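Local coordinates for putative lipase (Bacteroides thetaiotaomicron VPI-5482, PDB 3BZW), which probably hydrolyses ester bonds as a GDSL-type lipase or acylhydrolase of the SGNH hydrolase clan, perhaps acting on lysophospholipids, at residues A[92-97]-A[163-168]; A[183-188]-A[221-226]; A[108-113]-A[142-147]; A[60-65]-A[83-88]. One frame throughout, in Å; residues are numbered along the deposited sequence.

Interaction 1 of 4, residues A[92-97]-A[163-168]; sequences ILVFMG and IVLLTP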
loop_
_atom_site.group_PDB
_atom_site.type_symbol
_atom_site.label_atom_id
_atom_site.label_comp_id
_atom_site.label_asym_id
_atom_site.label_seq_id
_atom_site.Cartn_x
_atom_site.Cartn_y
_atom_site.Cartn_z
ATOM N N ILE A 92 -23.511 -26.333 22.538
ATOM C CA ILE A 92 -22.732 -27.189 21.655
ATOM C C ILE A 92 -21.442 -26.529 21.193
ATOM O O ILE A 92 -21.443 -25.377 20.761
ATOM C CB ILE A 92 -23.548 -27.550 20.397
ATOM C CG1 ILE A 92 -24.845 -28.241 20.812
ATOM C CG2 ILE A 92 -22.728 -28.448 19.466
ATOM C CD1 ILE A 92 -25.755 -28.547 19.659
ATOM N N LEU A 93 -20.344 -27.267 21.300
ATOM C CA LEU A 93 -19.047 -26.782 20.849
ATOM C C LEU A 93 -18.619 -27.630 19.656
ATOM O O LEU A 93 -18.717 -28.863 19.691
ATOM C CB LEU A 93 -17.992 -26.897 21.953
ATOM C CG LEU A 93 -18.167 -26.069 23.227
ATOM C CD1 LEU A 93 -16.919 -26.222 24.087
ATOM C CD2 LEU A 93 -18.387 -24.603 22.882
ATOM N N VAL A 94 -18.159 -26.969 18.600
ATOM C CA VAL A 94 -17.707 -27.659 17.398
ATOM C C VAL A 94 -16.231 -27.320 17.210
ATOM O O VAL A 94 -15.878 -26.180 16.922
ATOM C CB VAL A 94 -18.508 -27.204 16.163
ATOM C CG1 VAL A 94 -18.123 -28.048 14.956
ATOM C CG2 VAL A 94 -20.008 -27.318 16.446
ATOM N N PHE A 95 -15.383 -28.329 17.381
ATOM C CA PHE A 95 -13.928 -28.198 17.291
ATOM C C PHE A 95 -13.512 -29.139 16.158
ATOM O O PHE A 95 -13.158 -30.288 16.402
ATOM C CB PHE A 95 -13.350 -28.652 18.638
ATOM C CG PHE A 95 -11.891 -28.361 18.830
ATOM C CD1 PHE A 95 -11.208 -28.922 19.907
ATOM C CD2 PHE A 95 -11.201 -27.520 17.966
ATOM C CE1 PHE A 95 -9.860 -28.650 20.118
ATOM C CE2 PHE A 95 -9.847 -27.242 18.171
ATOM C CZ PHE A 95 -9.180 -27.808 19.247
HETATM N N MSE A 96 -13.535 -28.639 14.924
HETATM C CA MSE A 96 -13.260 -29.483 13.764
HETATM C C MSE A 96 -12.547 -28.773 12.612
HETATM O O MSE A 96 -12.636 -27.556 12.475
HETATM C CB MSE A 96 -14.605 -30.011 13.250
HETATM C CG MSE A 96 -14.538 -31.047 12.145
HETATM SE SE MSE A 96 -14.280 -32.802 12.865
HETATM C CE MSE A 96 -16.144 -33.264 13.193
ATOM N N GLY A 97 -11.849 -29.542 11.777
ATOM C CA GLY A 97 -11.193 -28.944 10.629
ATOM C C GLY A 97 -9.752 -29.312 10.349
ATOM O O GLY A 97 -9.315 -29.271 9.198
ATOM N N ILE A 163 -24.500 -22.274 20.275
ATOM C CA ILE A 163 -23.600 -23.122 19.494
ATOM C C ILE A 163 -22.350 -22.313 19.157
ATOM O O ILE A 163 -22.440 -21.236 18.564
ATOM C CB ILE A 163 -24.267 -23.594 18.184
ATOM C CG1 ILE A 163 -25.635 -24.217 18.486
ATOM C CG2 ILE A 163 -23.377 -24.615 17.490
ATOM C CD1 ILE A 163 -26.434 -24.575 17.238
ATOM N N VAL A 164 -21.185 -22.837 19.525
ATOM C CA VAL A 164 -19.935 -22.119 19.302
ATOM C C VAL A 164 -18.915 -22.928 18.505
ATOM O O VAL A 164 -18.770 -24.134 18.713
ATOM C CB VAL A 164 -19.304 -21.732 20.656
ATOM C CG1 VAL A 164 -18.169 -20.736 20.445
ATOM C CG2 VAL A 164 -20.374 -21.165 21.580
ATOM N N LEU A 165 -18.212 -22.257 17.595
ATOM C CA LEU A 165 -17.194 -22.914 16.781
ATOM C C LEU A 165 -15.805 -22.596 17.324
ATOM O O LEU A 165 -15.544 -21.474 17.753
ATOM C CB LEU A 165 -17.260 -22.430 15.331
ATOM C CG LEU A 165 -18.598 -22.515 14.601
ATOM C CD1 LEU A 165 -18.400 -22.099 13.149
ATOM C CD2 LEU A 165 -19.140 -23.933 14.689
ATOM N N LEU A 166 -14.920 -23.587 17.299
ATOM C CA LEU A 166 -13.550 -23.397 17.759
ATOM C C LEU A 166 -12.630 -23.643 16.566
ATOM O O LEU A 166 -12.802 -24.620 15.835
ATOM C CB LEU A 166 -13.204 -24.392 18.872
ATOM C CG LEU A 166 -14.093 -24.453 20.117
ATOM C CD1 LEU A 166 -13.506 -25.465 21.098
ATOM C CD2 LEU A 166 -14.193 -23.086 20.759
ATOM N N THR A 167 -11.660 -22.758 16.367
ATOM C CA THR A 167 -10.725 -22.923 15.265
ATOM C C THR A 167 -9.692 -23.995 15.612
ATOM O O THR A 167 -9.345 -24.190 16.778
ATOM C CB THR A 167 -9.981 -21.605 14.933
ATOM O OG1 THR A 167 -9.419 -21.047 16.126
ATOM C CG2 THR A 167 -10.936 -20.599 14.297
ATOM N N PRO A 168 -9.192 -24.709 14.594
ATOM C CA PRO A 168 -8.195 -25.771 14.764
ATOM C C PRO A 168 -6.903 -25.241 15.392
ATOM O O PRO A 168 -6.541 -24.077 15.200
ATOM C CB PRO A 168 -7.974 -26.267 13.337
ATOM C CG PRO A 168 -9.296 -25.987 12.663
ATOM C CD PRO A 168 -9.630 -24.613 13.192
HETATM O O HOH W 1 -14.686 -26.068 14.335
#
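CG of Leu-165 is anti to its own carbonyl carbon (chi1 -54°), beside the backbone N; from there the CD2 branch lies 3.6 Å from Val-94 CB, and the two side chains run side by side, pointing the same way. At Phe-95, CG is anti to the backbone N (chi1 -170°), and the ring crosses the side chain of Leu-166 at about a right angle, bringing Phe-95 CD2 to 3.8 Å from Leu-166 CB. The rim of the ring carries on to Pro-168, whose CA sits at the edge near the ring plane, and Phe-95 CE2 comes within 3.4 Å of the buried Thr-167 O. Beneath these side chains, 92-95 and 163-166 are parallel neighbours in the central sheet of the alpha/beta/alpha SGNH hydrolase fold. Leu-93, Phe-95, Val-164 and Leu-166 share the face packed by helix 245-258, whereas Leu-165 on the other face meets Ile-202 of helix 195-210. Three backbone bonds join the strands: Val-164 N to Ile-92 O (2.8 Å), Val-94 N to Val-164 O (2.9 Å) and Leu-166 N to Val-94 O (2.8 Å). Where the backbones part, a water takes over, accepting from Met-96 N at 2.9 Å and also contacting Val-94 O and Leu-166 O. Gly-97 then occupies the N-cap of the next helix and begins a Gly-Thr-Asn-Asp sequence matching block III of the family, whose asparagine in relatives contributes to the oxyanion hole. The CB of Met-96, a selenomethionine, points away from 163-168, while Met-96 O rests 3.7 Å from Pro-168 CG.

Interaction 2 of 4, residues A[183-188]-A[221-226]; sequences PDESYQ and GMNPMV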
loop_
_atom_site.group_PDB
_atom_site.type_symbol
_atom_site.label_atom_id
_atom_site.label_comp_id
_atom_site.label_asym_id
_atom_site.label_seq_id
_atom_site.Cartn_x
_atom_site.Cartn_y
_atom_site.Cartn_z
ATOM N N PRO A 183 3.083 -34.115 7.310
ATOM C CA PRO A 183 4.112 -33.074 7.410
ATOM C C PRO A 183 3.634 -31.970 8.359
ATOM O O PRO A 183 2.424 -31.830 8.577
ATOM C CB PRO A 183 4.240 -32.579 5.969
ATOM C CG PRO A 183 3.920 -33.820 5.163
ATOM C CD PRO A 183 2.724 -34.367 5.902
ATOM N N ASP A 184 4.561 -31.197 8.927
ATOM C CA ASP A 184 4.163 -30.120 9.839
ATOM C C ASP A 184 3.456 -28.998 9.086
ATOM O O ASP A 184 3.408 -29.008 7.849
ATOM C CB ASP A 184 5.361 -29.568 10.641
ATOM C CG ASP A 184 6.414 -28.897 9.773
ATOM O OD1 ASP A 184 6.055 -28.122 8.863
ATOM O OD2 ASP A 184 7.615 -29.132 10.019
ATOM N N GLU A 185 2.918 -28.028 9.822
ATOM C CA GLU A 185 2.170 -26.947 9.192
ATOM C C GLU A 185 2.947 -25.927 8.367
ATOM O O GLU A 185 2.360 -24.960 7.896
ATOM C CB GLU A 185 1.313 -26.209 10.228
ATOM C CG GLU A 185 2.099 -25.490 11.309
ATOM C CD GLU A 185 1.211 -24.647 12.206
ATOM O OE1 GLU A 185 0.045 -25.042 12.434
ATOM O OE2 GLU A 185 1.687 -23.599 12.695
ATOM N N SER A 186 4.249 -26.125 8.184
ATOM C CA SER A 186 5.022 -25.195 7.358
ATOM C C SER A 186 4.827 -25.603 5.897
ATOM O O SER A 186 5.232 -24.891 4.978
ATOM C CB SER A 186 6.517 -25.234 7.719
ATOM O OG SER A 186 7.129 -26.452 7.323
ATOM N N TYR A 187 4.186 -26.753 5.691
ATOM C CA TYR A 187 3.931 -27.276 4.347
ATOM C C TYR A 187 2.473 -27.142 3.919
ATOM O O TYR A 187 1.568 -27.274 4.743
ATOM C CB TYR A 187 4.265 -28.764 4.283
ATOM C CG TYR A 187 5.706 -29.139 4.502
ATOM C CD1 TYR A 187 6.602 -29.170 3.439
ATOM C CD2 TYR A 187 6.162 -29.521 5.765
ATOM C CE1 TYR A 187 7.923 -29.582 3.621
ATOM C CE2 TYR A 187 7.476 -29.930 5.964
ATOM C CZ TYR A 187 8.350 -29.960 4.882
ATOM O OH TYR A 187 9.645 -30.369 5.065
ATOM N N GLN A 188 2.248 -26.900 2.629
ATOM C CA GLN A 188 0.885 -26.842 2.113
ATOM C C GLN A 188 0.465 -28.308 2.031
ATOM O O GLN A 188 1.323 -29.202 2.006
ATOM C CB GLN A 188 0.834 -26.244 0.697
ATOM C CG GLN A 188 1.296 -24.797 0.585
ATOM C CD GLN A 188 1.021 -24.192 -0.790
ATOM O OE1 GLN A 188 1.071 -24.882 -1.807
ATOM N NE2 GLN A 188 0.741 -22.892 -0.821
ATOM N N GLY A 221 -2.550 -20.231 22.791
ATOM C CA GLY A 221 -1.142 -19.885 22.870
ATOM C C GLY A 221 -0.247 -21.101 22.701
ATOM O O GLY A 221 0.921 -21.078 23.074
HETATM N N MSE A 222 -0.797 -22.168 22.133
HETATM C CA MSE A 222 -0.041 -23.402 21.934
HETATM C C MSE A 222 0.391 -23.604 20.480
HETATM O O MSE A 222 -0.444 -23.830 19.605
HETATM C CB MSE A 222 -0.880 -24.603 22.402
HETATM C CG MSE A 222 -1.051 -24.694 23.917
HETATM SE SE MSE A 222 -2.520 -25.844 24.492
HETATM C CE MSE A 222 -2.267 -27.308 23.243
ATOM N N ASN A 223 1.698 -23.538 20.232
ATOM C CA ASN A 223 2.236 -23.717 18.881
ATOM C C ASN A 223 3.333 -24.780 18.870
ATOM O O ASN A 223 4.466 -24.517 19.280
ATOM C CB ASN A 223 2.811 -22.392 18.369
ATOM C CG ASN A 223 3.172 -22.437 16.895
ATOM O OD1 ASN A 223 3.262 -23.512 16.293
ATOM N ND2 ASN A 223 3.390 -21.266 16.306
ATOM N N PRO A 224 3.017 -25.995 18.387
ATOM C CA PRO A 224 4.010 -27.072 18.340
ATOM C C PRO A 224 5.182 -26.790 17.391
ATOM O O PRO A 224 6.167 -27.529 17.380
ATOM C CB PRO A 224 3.179 -28.291 17.929
ATOM C CG PRO A 224 2.127 -27.692 17.050
ATOM C CD PRO A 224 1.735 -26.433 17.806
HETATM N N MSE A 225 5.077 -25.724 16.600
HETATM C CA MSE A 225 6.155 -25.364 15.686
HETATM C C MSE A 225 7.308 -24.752 16.480
HETATM O O MSE A 225 8.411 -24.592 15.967
HETATM C CB MSE A 225 5.657 -24.391 14.611
HETATM C CG MSE A 225 4.718 -25.021 13.593
HETATM SE SE MSE A 225 5.465 -26.566 12.657
HETATM C CE MSE A 225 6.605 -25.619 11.407
ATOM N N VAL A 226 7.028 -24.392 17.729
ATOM C CA VAL A 226 8.040 -23.851 18.628
ATOM C C VAL A 226 8.365 -25.030 19.542
ATOM O O VAL A 226 7.566 -25.389 20.404
ATOM C CB VAL A 226 7.492 -22.671 19.472
ATOM C CG1 VAL A 226 8.574 -22.168 20.432
ATOM C CG2 VAL A 226 7.030 -21.547 18.559
#
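Asn-223 is the first residue of 221-226 to approach Glu-185, and it opens one of two Asx turns that meet here, each built into a type I beta turn. The loops follow helix 216-219 and strand 180-182, and the second subunit lies against both. Asn-223 OD1 accepts from Met-225 N at 2.9 Å, with the donor 43° out of the carbonyl plane, while ND2 is bonded to the backbone O of Trp-209 of the second subunit. The same OD1 lies 3.9 Å from Glu-185 OE2; the other carboxylate oxygen, OE1, is held by Arg-171 N. Pro-224 carries the chain round the turn to Met-225, a selenomethionine that makes most of the contact. Its chain is bent at chi2 and chi3, and CG, SE and CE in turn meet Glu-185, Asp-184 and Ser-186. Met-225 CG packs 3.5 Å from Glu-185 CG and equally close to Glu-185 OE2, and the selenium follows at 3.6 Å from Asp-184 CB. Across from it, Asp-184 OD1 is gripped twice, its syn lone pair taking the hydroxyl of Ser-186 and its anti side the Ser-186 N, which fixes the carboxylate. Lys-133 of the second subunit also bonds Ser-186 OG. The methyl at the end of Met-225 finishes against this fixed group, CE lying 3.6 Å from Asp-184 OD1, 3.9 Å from Asp-184 OD2 and 3.7 Å from Ser-186 CB.

Interaction 3 of 4, residues A[108-113]-A[142-147]; sequences GEWFTE and TYRGRI. With SO4 (sulfate ion), chain L.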
loop_
_atom_site.group_PDB
_atom_site.type_symbol
_atom_site.label_atom_id
_atom_site.label_comp_id
_atom_site.label_asym_id
_atom_site.label_seq_id
_atom_site.Cartn_x
_atom_site.Cartn_y
_atom_site.Cartn_z
ATOM N N GLY A 108 -12.840 -24.389 -1.723
ATOM C CA GLY A 108 -14.071 -24.116 -2.444
ATOM C C GLY A 108 -14.577 -22.687 -2.386
ATOM O O GLY A 108 -13.796 -21.741 -2.266
ATOM N N GLU A 109 -15.899 -22.541 -2.458
ATOM C CA GLU A 109 -16.546 -21.234 -2.447
ATOM C C GLU A 109 -17.748 -21.233 -1.501
ATOM O O GLU A 109 -18.401 -22.256 -1.321
ATOM C CB GLU A 109 -17.030 -20.883 -3.860
ATOM C CG GLU A 109 -15.974 -20.981 -4.955
ATOM C CD GLU A 109 -14.967 -19.844 -4.920
ATOM O OE1 GLU A 109 -15.174 -18.872 -4.158
ATOM O OE2 GLU A 109 -13.970 -19.920 -5.674
ATOM N N TRP A 110 -18.050 -20.074 -0.924
ATOM C CA TRP A 110 -19.177 -19.951 0.000
ATOM C C TRP A 110 -20.539 -19.928 -0.695
ATOM O O TRP A 110 -21.480 -20.594 -0.259
ATOM C CB TRP A 110 -19.056 -18.670 0.836
ATOM C CG TRP A 110 -17.906 -18.631 1.804
ATOM C CD1 TRP A 110 -16.824 -17.798 1.760
ATOM C CD2 TRP A 110 -17.763 -19.412 2.998
ATOM N NE1 TRP A 110 -16.020 -18.007 2.858
ATOM C CE2 TRP A 110 -16.571 -18.991 3.633
ATOM C CE3 TRP A 110 -18.528 -20.424 3.597
ATOM C CZ2 TRP A 110 -16.126 -19.547 4.839
ATOM C CZ3 TRP A 110 -18.085 -20.979 4.798
ATOM C CH2 TRP A 110 -16.893 -20.537 5.405
ATOM N N PHE A 111 -20.637 -19.147 -1.768
ATOM C CA PHE A 111 -21.888 -18.985 -2.508
ATOM C C PHE A 111 -21.701 -19.044 -4.018
ATOM O O PHE A 111 -20.583 -19.077 -4.532
ATOM C CB PHE A 111 -22.487 -17.594 -2.250
ATOM C CG PHE A 111 -22.802 -17.289 -0.816
ATOM C CD1 PHE A 111 -24.070 -17.542 -0.302
ATOM C CD2 PHE A 111 -21.857 -16.676 0.001
ATOM C CE1 PHE A 111 -24.397 -17.184 1.000
ATOM C CE2 PHE A 111 -22.170 -16.312 1.309
ATOM C CZ PHE A 111 -23.444 -16.564 1.810
ATOM N N THR A 112 -22.835 -19.033 -4.713
ATOM C CA THR A 112 -22.877 -18.936 -6.168
ATOM C C THR A 112 -23.766 -17.691 -6.290
ATOM O O THR A 112 -24.538 -17.399 -5.371
ATOM C CB THR A 112 -23.575 -20.138 -6.846
ATOM O OG1 THR A 112 -24.907 -20.271 -6.340
ATOM C CG2 THR A 112 -22.788 -21.426 -6.597
ATOM N N GLU A 113 -23.653 -16.941 -7.381
ATOM C CA GLU A 113 -24.473 -15.738 -7.538
ATOM C C GLU A 113 -25.033 -15.611 -8.943
ATOM O O GLU A 113 -24.453 -16.116 -9.899
ATOM C CB GLU A 113 -23.653 -14.475 -7.255
ATOM C CG GLU A 113 -22.941 -14.427 -5.919
ATOM C CD GLU A 113 -21.967 -13.260 -5.845
ATOM O OE1 GLU A 113 -22.378 -12.140 -5.461
ATOM O OE2 GLU A 113 -20.785 -13.465 -6.193
ATOM N N THR A 142 -16.221 -29.651 -0.828
ATOM C CA THR A 142 -15.318 -28.590 -0.399
ATOM C C THR A 142 -15.462 -28.256 1.080
ATOM O O THR A 142 -16.464 -28.593 1.709
ATOM C CB THR A 142 -15.557 -27.304 -1.209
ATOM O OG1 THR A 142 -16.806 -26.726 -0.822
ATOM C CG2 THR A 142 -15.597 -27.618 -2.702
ATOM N N TYR A 143 -14.451 -27.584 1.623
ATOM C CA TYR A 143 -14.439 -27.208 3.031
ATOM C C TYR A 143 -15.528 -26.180 3.339
ATOM O O TYR A 143 -16.278 -26.330 4.306
ATOM C CB TYR A 143 -13.066 -26.644 3.392
ATOM C CG TYR A 143 -12.828 -26.460 4.874
ATOM C CD1 TYR A 143 -12.865 -27.549 5.749
ATOM C CD2 TYR A 143 -12.518 -25.207 5.398
ATOM C CE1 TYR A 143 -12.592 -27.395 7.106
ATOM C CE2 TYR A 143 -12.247 -25.040 6.754
ATOM C CZ TYR A 143 -12.280 -26.138 7.599
ATOM O OH TYR A 143 -11.970 -25.984 8.928
ATOM N N ARG A 144 -15.613 -25.134 2.522
ATOM C CA ARG A 144 -16.625 -24.103 2.724
ATOM C C ARG A 144 -18.007 -24.723 2.557
ATOM O O ARG A 144 -18.953 -24.361 3.260
ATOM C CB ARG A 144 -16.421 -22.955 1.731
ATOM C CG ARG A 144 -15.280 -22.019 2.124
ATOM C CD ARG A 144 -14.885 -21.094 0.986
ATOM N NE ARG A 144 -13.960 -20.055 1.433
ATOM C CZ ARG A 144 -13.262 -19.273 0.618
ATOM N NH1 ARG A 144 -13.376 -19.408 -0.695
ATOM N NH2 ARG A 144 -12.459 -18.341 1.115
ATOM N N GLY A 145 -18.111 -25.669 1.627
ATOM C CA GLY A 145 -19.379 -26.341 1.403
ATOM C C GLY A 145 -19.774 -27.147 2.626
ATOM O O GLY A 145 -20.943 -27.179 3.013
ATOM N N ARG A 146 -18.793 -27.801 3.241
ATOM C CA ARG A 146 -19.041 -28.610 4.431
ATOM C C ARG A 146 -19.458 -27.742 5.612
ATOM O O ARG A 146 -20.287 -28.144 6.430
ATOM C CB ARG A 146 -17.787 -29.409 4.798
ATOM C CG ARG A 146 -17.417 -30.463 3.773
ATOM C CD ARG A 146 -16.145 -31.194 4.174
ATOM N NE ARG A 146 -15.845 -32.288 3.255
ATOM C CZ ARG A 146 -14.921 -33.215 3.479
ATOM N NH1 ARG A 146 -14.205 -33.177 4.596
ATOM N NH2 ARG A 146 -14.715 -34.180 2.592
ATOM N N ILE A 147 -18.873 -26.552 5.709
ATOM C CA ILE A 147 -19.218 -25.646 6.794
ATOM C C ILE A 147 -20.650 -25.149 6.588
ATOM O O ILE A 147 -21.418 -25.038 7.545
ATOM C CB ILE A 147 -18.232 -24.453 6.865
ATOM C CG1 ILE A 147 -16.851 -24.959 7.301
ATOM C CG2 ILE A 147 -18.734 -23.409 7.855
ATOM C CD1 ILE A 147 -15.753 -23.901 7.273
HETATM S S SO4 L . -11.332 -16.275 -1.593
HETATM O O1 SO4 L . -10.045 -15.649 -1.971
HETATM O O2 SO4 L . -11.499 -16.175 -0.129
HETATM O O3 SO4 L . -12.446 -15.568 -2.255
HETATM O O4 SO4 L . -11.334 -17.694 -2.000
HETATM O O HOH W 2 -17.871 -24.756 -2.325
#
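Arg-144 lies over one face of the Trp-110 indole, the two side chains crossing at about a right angle where the first turn of helix 143-157 meets the approach to the long antiparallel hairpin formed by strands 111-122 and 127-136. The CH-pi contact is made by Arg-144 CG, 3.6 Å from the centroid of the six-membered ring and only 9° off its normal. Extended from CG to NE, the arginine continues over the five-membered ring, and its guanidinium is inclined 33° to the indole. Arg-144 NE comes to 3.2 Å from Trp-110 NE1, but both are donors and no bond joins them; the indole nitrogen has a weak partner in Glu-204. At the ring edge, Ile-147 CG2 touches Trp-110 CZ3 at 4.0 Å, near the indole plane.

The tip of Arg-144 is taken up by oxygens. NH1 donates to Gly-108 O at 2.8 Å, an acceptor shared with Lys-127 of the third subunit, and Glu-109 OE1, hydrogen-bonded to Gln-117 of the third subunit, makes a long salt bridge to Arg-144 NH1. A sulfate, probably from the crystallisation liquor, sits in the guanidinium plane, with Arg-144 NH2 bonded to O2 at 2.7 Å and NH1 to O4; Thr-130 of the third subunit binds it too, so the ion spans a subunit interface. At the start of the helix, Gly-108 CA packs on Thr-142 CB at 3.7 Å. Thr-142 is the N-cap of the helix: its OG1 accepts from Gly-145 N at 3.0 Å and is linked through a water, 2.7 Å from OG1, to Glu-109 N.

Interaction 4 of 4, residues A[60-65]-A[83-88]; sequences TPFVYG and KEHGGE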
loop_
_atom_site.group_PDB
_atom_site.type_symbol
_atom_site.label_atom_id
_atom_site.label_comp_id
_atom_site.label_asym_id
_atom_site.label_seq_id
_atom_site.Cartn_x
_atom_site.Cartn_y
_atom_site.Cartn_z
ATOM N N THR A 60 -21.760 -31.391 32.216
ATOM C CA THR A 60 -21.959 -32.762 31.751
ATOM C C THR A 60 -21.602 -32.819 30.271
ATOM O O THR A 60 -22.179 -32.103 29.455
ATOM C CB THR A 60 -23.421 -33.214 31.938
ATOM O OG1 THR A 60 -23.737 -33.238 33.335
ATOM C CG2 THR A 60 -23.628 -34.606 31.351
ATOM N N PRO A 61 -20.643 -33.678 29.905
ATOM C CA PRO A 61 -20.245 -33.774 28.502
ATOM C C PRO A 61 -20.899 -34.887 27.685
ATOM O O PRO A 61 -20.946 -36.039 28.108
ATOM C CB PRO A 61 -18.742 -33.975 28.606
ATOM C CG PRO A 61 -18.652 -34.930 29.774
ATOM C CD PRO A 61 -19.681 -34.390 30.772
ATOM N N PHE A 62 -21.416 -34.525 26.517
ATOM C CA PHE A 62 -21.994 -35.492 25.593
ATOM C C PHE A 62 -20.989 -35.391 24.441
ATOM O O PHE A 62 -21.067 -34.486 23.608
ATOM C CB PHE A 62 -23.395 -35.060 25.147
ATOM C CG PHE A 62 -24.395 -34.968 26.274
ATOM C CD1 PHE A 62 -24.468 -35.962 27.250
ATOM C CD2 PHE A 62 -25.291 -33.906 26.338
ATOM C CE1 PHE A 62 -25.419 -35.895 28.269
ATOM C CE2 PHE A 62 -26.246 -33.830 27.353
ATOM C CZ PHE A 62 -26.308 -34.829 28.320
ATOM N N VAL A 63 -20.033 -36.314 24.416
ATOM C CA VAL A 63 -18.964 -36.292 23.419
ATOM C C VAL A 63 -19.185 -37.153 22.186
ATOM O O VAL A 63 -19.438 -38.355 22.286
ATOM C CB VAL A 63 -17.621 -36.701 24.068
ATOM C CG1 VAL A 63 -16.489 -36.554 23.069
ATOM C CG2 VAL A 63 -17.368 -35.853 25.305
ATOM N N TYR A 64 -19.061 -36.533 21.017
ATOM C CA TYR A 64 -19.259 -37.238 19.762
ATOM C C TYR A 64 -18.039 -37.209 18.851
ATOM O O TYR A 64 -18.022 -37.857 17.805
ATOM C CB TYR A 64 -20.491 -36.660 19.058
ATOM C CG TYR A 64 -21.748 -37.021 19.809
ATOM C CD1 TYR A 64 -22.354 -38.261 19.624
ATOM C CD2 TYR A 64 -22.255 -36.183 20.799
ATOM C CE1 TYR A 64 -23.427 -38.663 20.413
ATOM C CE2 TYR A 64 -23.329 -36.576 21.595
ATOM C CZ TYR A 64 -23.906 -37.818 21.398
ATOM O OH TYR A 64 -24.943 -38.231 22.207
ATOM N N GLY A 65 -17.010 -36.474 19.262
ATOM C CA GLY A 65 -15.802 -36.401 18.459
ATOM C C GLY A 65 -15.178 -37.770 18.260
ATOM O O GLY A 65 -15.112 -38.578 19.186
ATOM N N LYS A 83 -30.570 -37.020 18.841
ATOM C CA LYS A 83 -31.236 -38.288 19.109
ATOM C C LYS A 83 -31.050 -38.781 20.543
ATOM O O LYS A 83 -32.016 -39.110 21.230
ATOM C CB LYS A 83 -30.719 -39.360 18.143
ATOM C CG LYS A 83 -31.269 -40.756 18.406
ATOM C CD LYS A 83 -30.521 -41.807 17.593
ATOM C CE LYS A 83 -30.933 -43.217 17.999
ATOM N NZ LYS A 83 -30.159 -44.271 17.270
ATOM N N GLU A 84 -29.803 -38.821 20.996
ATOM C CA GLU A 84 -29.508 -39.327 22.329
ATOM C C GLU A 84 -29.681 -38.357 23.496
ATOM O O GLU A 84 -29.984 -38.790 24.607
ATOM C CB GLU A 84 -28.090 -39.900 22.350
ATOM C CG GLU A 84 -27.787 -40.816 21.165
ATOM C CD GLU A 84 -26.404 -41.430 21.237
ATOM O OE1 GLU A 84 -25.478 -40.745 21.711
ATOM O OE2 GLU A 84 -26.241 -42.590 20.809
ATOM N N HIS A 85 -29.501 -37.057 23.262
ATOM C CA HIS A 85 -29.620 -36.082 24.348
ATOM C C HIS A 85 -30.325 -34.780 23.981
ATOM O O HIS A 85 -30.147 -33.763 24.655
ATOM C CB HIS A 85 -28.228 -35.750 24.887
ATOM C CG HIS A 85 -27.472 -36.945 25.377
ATOM N ND1 HIS A 85 -27.842 -37.647 26.502
ATOM C CD2 HIS A 85 -26.386 -37.580 24.875
ATOM C CE1 HIS A 85 -27.018 -38.666 26.674
ATOM N NE2 HIS A 85 -26.126 -38.647 25.701
ATOM N N GLY A 86 -31.125 -34.815 22.925
ATOM C CA GLY A 86 -31.830 -33.624 22.488
ATOM C C GLY A 86 -32.498 -32.813 23.583
ATOM O O GLY A 86 -32.378 -31.588 23.610
ATOM N N GLY A 87 -33.196 -33.484 24.494
ATOM C CA GLY A 87 -33.884 -32.772 25.556
ATOM C C GLY A 87 -33.042 -32.392 26.757
ATOM O O GLY A 87 -33.538 -31.744 27.678
ATOM N N GLU A 88 -31.772 -32.782 26.753
ATOM C CA GLU A 88 -30.873 -32.481 27.869
ATOM C C GLU A 88 -29.819 -31.424 27.551
ATOM O O GLU A 88 -29.467 -30.613 28.405
ATOM C CB GLU A 88 -30.128 -33.745 28.312
ATOM C CG GLU A 88 -30.993 -34.948 28.622
ATOM C CD GLU A 88 -30.162 -36.201 28.866
ATOM O OE1 GLU A 88 -29.400 -36.234 29.857
ATOM O OE2 GLU A 88 -30.266 -37.149 28.060
#
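His-85 stacks on Phe-62 in the C-terminal part of helix 74-85, within the beta-alpha-beta crossover that leads from strand 60-63 to strand 91-95 of the parallel sheet. Its CB begins the contact with a CH-pi approach, 3.9 Å from the centroid of the Phe-62 ring. CG follows, over the centre of that ring, and the imidazole stacks on the phenyl face to face but offset (parallel-displaced), with centroids 3.7 Å apart and planes only 5° from parallel. ND1 rests 3.5 Å from Phe-62 CE1 and donates in its ring plane to Glu-88 OE2, 2.9 Å away; this nearly straight bond (171°) fixes the rotation of the imidazole, and the carboxylate probably favours a proton on ND1. Further out, CE1 and NE2 project past the rim of the phenyl, NE2 lying 3.5 Å from Phe-62 CD1. On the opposite face the imidazole meets Glu-84 CB toward its rim. At the imidazole edge, His-85 CD2 stands 3.1 Å from Tyr-64 OH. That hydroxyl is itself held by the helix: Tyr-64 OH donates to the anti lone pair of Glu-84 OE1 at 2.6 Å.

From the N terminus, interaction 4 closes first, joining edge strand 60-63 to the C-terminal part of helix 74-85 and the loop after it. A few residues later interaction 1 opens on strand 91-95, and its loop shuts only at strand 162-166. Interaction 3 is nested inside that loop, where the base of the hairpin meets helix 143-157; the two touch where Gly-97 CA lies 3.5 Å from Tyr-143 OH. Interaction 2 comes last, in series, tying the loop after strand 180-182 to the loop after helix 216-219. No loops cross. Interaction 1 is at the core, while interactions 2 and 4 lie on opposite sides of the chain's centre, their centres 32 Å apart.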